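Local coordinates for glycosyl hydrolases family 2, sugar binding domain protein (Bacteroides uniformis str. 3978 T3 ii, PDB 6D1P), which is a beta-glucuronidase of glycoside hydrolase family 2 from a human gut bacterium, and probably hydrolyses O-glycosidic bonds to release glucuronic acid from its conjugates, at residues S517-M523 with D547-I553; I554-D558 with E642-Y646. All blocks are in the same frame, centred on the assembly; numbering follows the deposited sequence.

Contact 1. Residues S517-M523 with D547-I553; sequences SHAGRHM and DWSESYI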
# COMPACT_ATOMS: atom_id res chain seq x y z
N SER A 517 24.76 3.32 17.58
CA SER A 517 24.65 4.45 18.49
C SER A 517 23.52 5.36 18.01
O SER A 517 23.45 5.72 16.84
CB SER A 517 25.97 5.23 18.61
OG SER A 517 26.42 5.72 17.37
N HIS A 518 22.64 5.69 18.94
CA HIS A 518 21.55 6.63 18.76
C HIS A 518 22.16 8.02 18.74
O HIS A 518 22.58 8.53 19.78
CB HIS A 518 20.57 6.46 19.91
CG HIS A 518 19.23 7.09 19.72
ND1 HIS A 518 18.59 7.14 18.50
CD2 HIS A 518 18.36 7.61 20.62
CE1 HIS A 518 17.41 7.70 18.65
NE2 HIS A 518 17.24 7.99 19.92
N ALA A 519 22.27 8.61 17.55
CA ALA A 519 22.82 9.96 17.43
C ALA A 519 22.21 10.89 18.47
O ALA A 519 20.98 10.92 18.66
CB ALA A 519 22.59 10.50 16.03
N GLY A 520 23.09 11.58 19.20
CA GLY A 520 22.70 12.54 20.22
C GLY A 520 22.42 11.98 21.60
O GLY A 520 22.06 12.74 22.50
N ARG A 521 22.53 10.66 21.79
CA ARG A 521 22.46 10.08 23.13
C ARG A 521 23.88 9.90 23.68
O ARG A 521 24.76 9.42 22.97
CB ARG A 521 21.71 8.74 23.09
CG ARG A 521 21.74 7.98 24.39
CD ARG A 521 21.07 6.63 24.22
NE ARG A 521 19.61 6.77 24.15
CZ ARG A 521 18.79 5.82 23.69
NH1 ARG A 521 19.28 4.66 23.26
NH2 ARG A 521 17.48 6.03 23.66
N HIS A 522 24.09 10.30 24.95
CA HIS A 522 25.39 10.18 25.60
C HIS A 522 25.21 9.65 27.02
O HIS A 522 24.08 9.41 27.48
CB HIS A 522 26.14 11.52 25.61
CG HIS A 522 26.16 12.19 24.27
ND1 HIS A 522 27.13 11.93 23.33
CD2 HIS A 522 25.30 13.07 23.70
CE1 HIS A 522 26.87 12.64 22.24
NE2 HIS A 522 25.77 13.34 22.44
N MET A 523 26.32 9.47 27.72
CA MET A 523 26.29 8.89 29.06
C MET A 523 27.58 9.23 29.80
O MET A 523 28.68 9.03 29.25
CB MET A 523 26.09 7.37 28.97
CG MET A 523 26.21 6.63 30.28
SD MET A 523 25.15 7.28 31.57
CE MET A 523 23.53 7.24 30.79
N ASP A 547 23.48 0.82 26.41
CA ASP A 547 22.43 1.82 26.24
C ASP A 547 22.42 2.45 24.85
O ASP A 547 21.66 3.40 24.63
CB ASP A 547 22.58 2.91 27.31
CG ASP A 547 23.86 3.73 27.17
OD1 ASP A 547 24.67 3.45 26.25
OD2 ASP A 547 24.04 4.68 27.97
N TRP A 548 23.24 1.97 23.92
CA TRP A 548 23.29 2.46 22.55
C TRP A 548 23.69 3.94 22.46
O TRP A 548 23.42 4.61 21.45
CB TRP A 548 21.96 2.19 21.81
CG TRP A 548 21.73 0.69 21.51
CD1 TRP A 548 22.05 -0.38 22.30
CD2 TRP A 548 21.17 0.13 20.31
NE1 TRP A 548 21.72 -1.56 21.68
CE2 TRP A 548 21.18 -1.28 20.45
CE3 TRP A 548 20.64 0.69 19.13
CZ2 TRP A 548 20.68 -2.13 19.47
CZ3 TRP A 548 20.16 -0.16 18.15
CH2 TRP A 548 20.18 -1.56 18.33
N SER A 549 24.37 4.46 23.48
CA SER A 549 24.86 5.83 23.47
C SER A 549 26.06 5.99 22.53
O SER A 549 26.76 5.04 22.18
CB SER A 549 25.28 6.25 24.87
OG SER A 549 26.49 5.56 25.19
N GLU A 550 26.28 7.24 22.10
CA GLU A 550 27.52 7.55 21.40
C GLU A 550 28.71 7.39 22.32
O GLU A 550 29.81 7.05 21.85
CB GLU A 550 27.46 8.97 20.83
CG GLU A 550 26.40 9.13 19.72
CD GLU A 550 26.62 10.35 18.83
OE1 GLU A 550 27.68 10.45 18.15
OE2 GLU A 550 25.72 11.23 18.83
N SER A 551 28.52 7.62 23.62
CA SER A 551 29.62 7.53 24.57
C SER A 551 30.24 6.15 24.55
O SER A 551 31.48 6.01 24.58
CB SER A 551 29.12 7.86 25.97
OG SER A 551 28.59 9.17 26.00
N TYR A 552 29.40 5.11 24.50
CA TYR A 552 29.93 3.77 24.46
C TYR A 552 30.65 3.51 23.15
O TYR A 552 31.81 3.06 23.14
CB TYR A 552 28.83 2.74 24.70
CG TYR A 552 29.39 1.36 24.54
CD1 TYR A 552 30.22 0.80 25.51
CD2 TYR A 552 29.15 0.63 23.38
CE1 TYR A 552 30.76 -0.48 25.35
CE2 TYR A 552 29.70 -0.64 23.20
CZ TYR A 552 30.50 -1.20 24.20
OH TYR A 552 31.03 -2.45 24.01
N ILE A 553 30.01 3.81 22.03
CA ILE A 553 30.59 3.37 20.77
C ILE A 553 31.88 4.11 20.47
O ILE A 553 32.75 3.59 19.77
CB ILE A 553 29.58 3.50 19.61
CG1 ILE A 553 29.87 2.43 18.55
CG2 ILE A 553 29.62 4.89 18.99
CD1 ILE A 553 29.60 1.02 19.02
O HOH W 1 28.59 7.83 17.29
O HOH W 2 23.04 6.88 27.33

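Contact 2. Residues I554-D558 with E642-Y646; sequences IRLFD and EILVY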
# COMPACT_ATOMS: atom_id res chain seq x y z
N ILE A 554 32.02 5.34 20.98
CA ILE A 554 33.24 6.11 20.73
C ILE A 554 34.44 5.40 21.36
O ILE A 554 35.50 5.24 20.73
CB ILE A 554 33.05 7.54 21.27
CG1 ILE A 554 32.34 8.38 20.19
CG2 ILE A 554 34.36 8.16 21.73
CD1 ILE A 554 31.62 9.57 20.73
N ARG A 555 34.27 4.93 22.60
CA ARG A 555 35.29 4.14 23.26
C ARG A 555 35.56 2.84 22.51
O ARG A 555 36.72 2.41 22.42
CB ARG A 555 34.85 3.85 24.69
CG ARG A 555 34.89 5.09 25.59
CD ARG A 555 34.19 4.81 26.89
NE ARG A 555 34.48 5.82 27.90
CZ ARG A 555 33.99 7.06 27.88
NH1 ARG A 555 33.19 7.46 26.90
NH2 ARG A 555 34.31 7.91 28.85
N LEU A 556 34.51 2.20 21.97
CA LEU A 556 34.71 0.94 21.26
C LEU A 556 35.50 1.16 19.99
O LEU A 556 36.41 0.38 19.68
CB LEU A 556 33.36 0.27 20.95
CG LEU A 556 33.34 -1.11 20.25
CD1 LEU A 556 32.02 -1.83 20.54
CD2 LEU A 556 33.54 -1.02 18.73
N PHE A 557 35.16 2.21 19.23
CA PHE A 557 35.92 2.52 18.03
C PHE A 557 37.36 2.88 18.39
O PHE A 557 38.32 2.43 17.75
CB PHE A 557 35.28 3.68 17.26
CG PHE A 557 33.95 3.35 16.62
CD1 PHE A 557 33.76 2.17 15.92
CD2 PHE A 557 32.90 4.27 16.69
CE1 PHE A 557 32.53 1.89 15.31
CE2 PHE A 557 31.68 4.02 16.09
CZ PHE A 557 31.48 2.82 15.40
N ASP A 558 37.52 3.73 19.41
CA ASP A 558 38.83 4.17 19.88
C ASP A 558 39.72 2.96 20.18
O ASP A 558 40.80 2.80 19.59
CB ASP A 558 38.63 5.04 21.13
CG ASP A 558 39.88 5.80 21.54
OD1 ASP A 558 39.75 6.66 22.43
OD2 ASP A 558 40.98 5.56 21.01
N GLU A 642 35.22 14.41 33.01
CA GLU A 642 36.10 14.03 31.91
C GLU A 642 35.67 14.70 30.60
O GLU A 642 34.48 14.81 30.30
CB GLU A 642 36.09 12.51 31.76
CG GLU A 642 36.81 11.97 30.54
CD GLU A 642 36.20 10.65 30.09
OE1 GLU A 642 35.08 10.67 29.51
OE2 GLU A 642 36.83 9.60 30.36
N ILE A 643 36.67 15.14 29.84
CA ILE A 643 36.50 15.69 28.50
C ILE A 643 37.49 14.97 27.59
O ILE A 643 38.69 14.94 27.87
CB ILE A 643 36.75 17.22 28.46
CG1 ILE A 643 35.65 17.98 29.18
CG2 ILE A 643 36.85 17.74 27.03
CD1 ILE A 643 35.91 18.17 30.65
N LEU A 644 36.99 14.38 26.51
CA LEU A 644 37.84 13.71 25.53
C LEU A 644 37.93 14.55 24.26
O LEU A 644 36.96 15.20 23.87
CB LEU A 644 37.31 12.31 25.18
CG LEU A 644 36.85 11.42 26.34
CD1 LEU A 644 36.04 10.20 25.83
CD2 LEU A 644 38.02 11.00 27.21
N VAL A 645 39.07 14.52 23.61
CA VAL A 645 39.25 15.25 22.37
C VAL A 645 39.80 14.29 21.33
O VAL A 645 40.70 13.50 21.61
CB VAL A 645 40.19 16.46 22.54
CG1 VAL A 645 40.40 17.12 21.21
CG2 VAL A 645 39.60 17.44 23.54
N TYR A 646 39.25 14.36 20.13
CA TYR A 646 39.71 13.49 19.05
C TYR A 646 40.40 14.37 18.02
O TYR A 646 39.76 15.11 17.27
CB TYR A 646 38.55 12.64 18.50
CG TYR A 646 38.25 11.54 19.51
CD1 TYR A 646 38.93 10.32 19.47
CD2 TYR A 646 37.36 11.77 20.57
CE1 TYR A 646 38.70 9.33 20.42
CE2 TYR A 646 37.13 10.79 21.53
CZ TYR A 646 37.81 9.58 21.45
OH TYR A 646 37.59 8.62 22.40
O HOH W 3 36.87 6.86 29.89

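Contact 1. Residues S517-M523 with D547-I553
Backbone hydrogen bonds fix the loop 517-523 at two points to the residues leading into and opening helix 550-564. His518 N donates to Trp548 O at 2.8 Å, a carbonyl that Ser517 CA also approaches at 3.2 Å in a CA-H...O contact, and Glu550 N donates to Arg521 O, likewise at 2.8 Å. Between these points the loop reverses in a type II beta turn, His518 to Arg521, closed by Arg521 N to His518 O at 2.9 Å; Gly520 takes the positive phi of such a turn.

Side chains of the first helical turn accept from two further amides of the loop. Glu550 OE2 accepts from Gly520 N at 2.7 Å, almost linearly, while its OE1 accepts from Glu608 N. Ser551 OG accepts from Met523 N at 2.9 Å and also bonds Tyr626 OH, which His522 ND1 shares.

The helix start is itself a capped end: Ser549 is the N-cap, its OG accepting from Tyr552 N at 3.0 Å, and Asp547 OD1 forms an Asx turn with Ser549 N, also 3.0 Å. Both segments belong to the TIM-barrel domain, where this loop follows the short barrel strand 510-511.

Arg521 NH1 reaches Asp547 O at 3.0 Å in a weak bond, whereas its NH2 turns to Ala777 O and Gln776 of the C-terminal region. Two waters bridge the segments, one donating to Ser517 OG and Glu550 OE1, the other to His522 O and Asp547 OD2. Apolar packing is modest: Ser517 CB lies 4.1 Å from Glu550 CG, and Arg521 CG 4.0 Å from Ser549 CB.

Contact 2. Residues I554-D558 with E642-Y646
Two polar links, nearly a helical turn apart, join helix 550-564 of the TIM-barrel domain to strand 641-647 of the following beta domain. Tyr646 OH donates to Asp558 OD1 at 2.9 Å; the same carboxylate accepts from Ala673 N through OD1 and pairs with Tyr616 OH through OD2. Arg555 NH2 forms a salt bridge with Glu642 OE1, also at 2.9 Å, although as a hydrogen bond it is weak, with an N-H...O angle of 124°. A water accepts from Arg555 NH2 at 3.0 Å and donates to Glu642 OE2 at 2.8 Å, so it bridges the charged pair a second time.

Leu644 CD1 lies over one face of the Arg555 guanidinium, 4.1 Å from NH1, and Ile554 CG2 packs 3.7 Å from Tyr646 CZ. Glu642, Leu644 and Tyr646 alternate along the strand and all point toward the helix, while Ile643 and Val645 do not reach it. Helix 609-617 adds Val612, which touches both Ile554 and Tyr646.

The short segments' axes remain 12.0 Å apart at 47°, and only 236 Å² is buried. Helix and strand therefore meet here through the ends of long side chains, by one hydroxyl-carboxylate hydrogen bond and one charge pair, and not through close backbone packing.

Overall arrangement
Helix 550-564 serves both contacts in succession: contact 1 takes its N-terminal end and contact 2 the next turns, their centres about 12 Å apart. Both are largely buried, though neither lies at the centre of the chain. Contact 1 stays within the TIM-barrel domain and is the more extensive, with backbone amides and carbonyls bonded to each other and to side chains of the helix start. Contact 2 crosses to the neighbouring beta domain, where a wider gap is bridged by long side chains, among them a charged pair absent from contact 1. Tyr626 lies near both, bonding to Ser551 and His522 in one and touching Ile554 in the other.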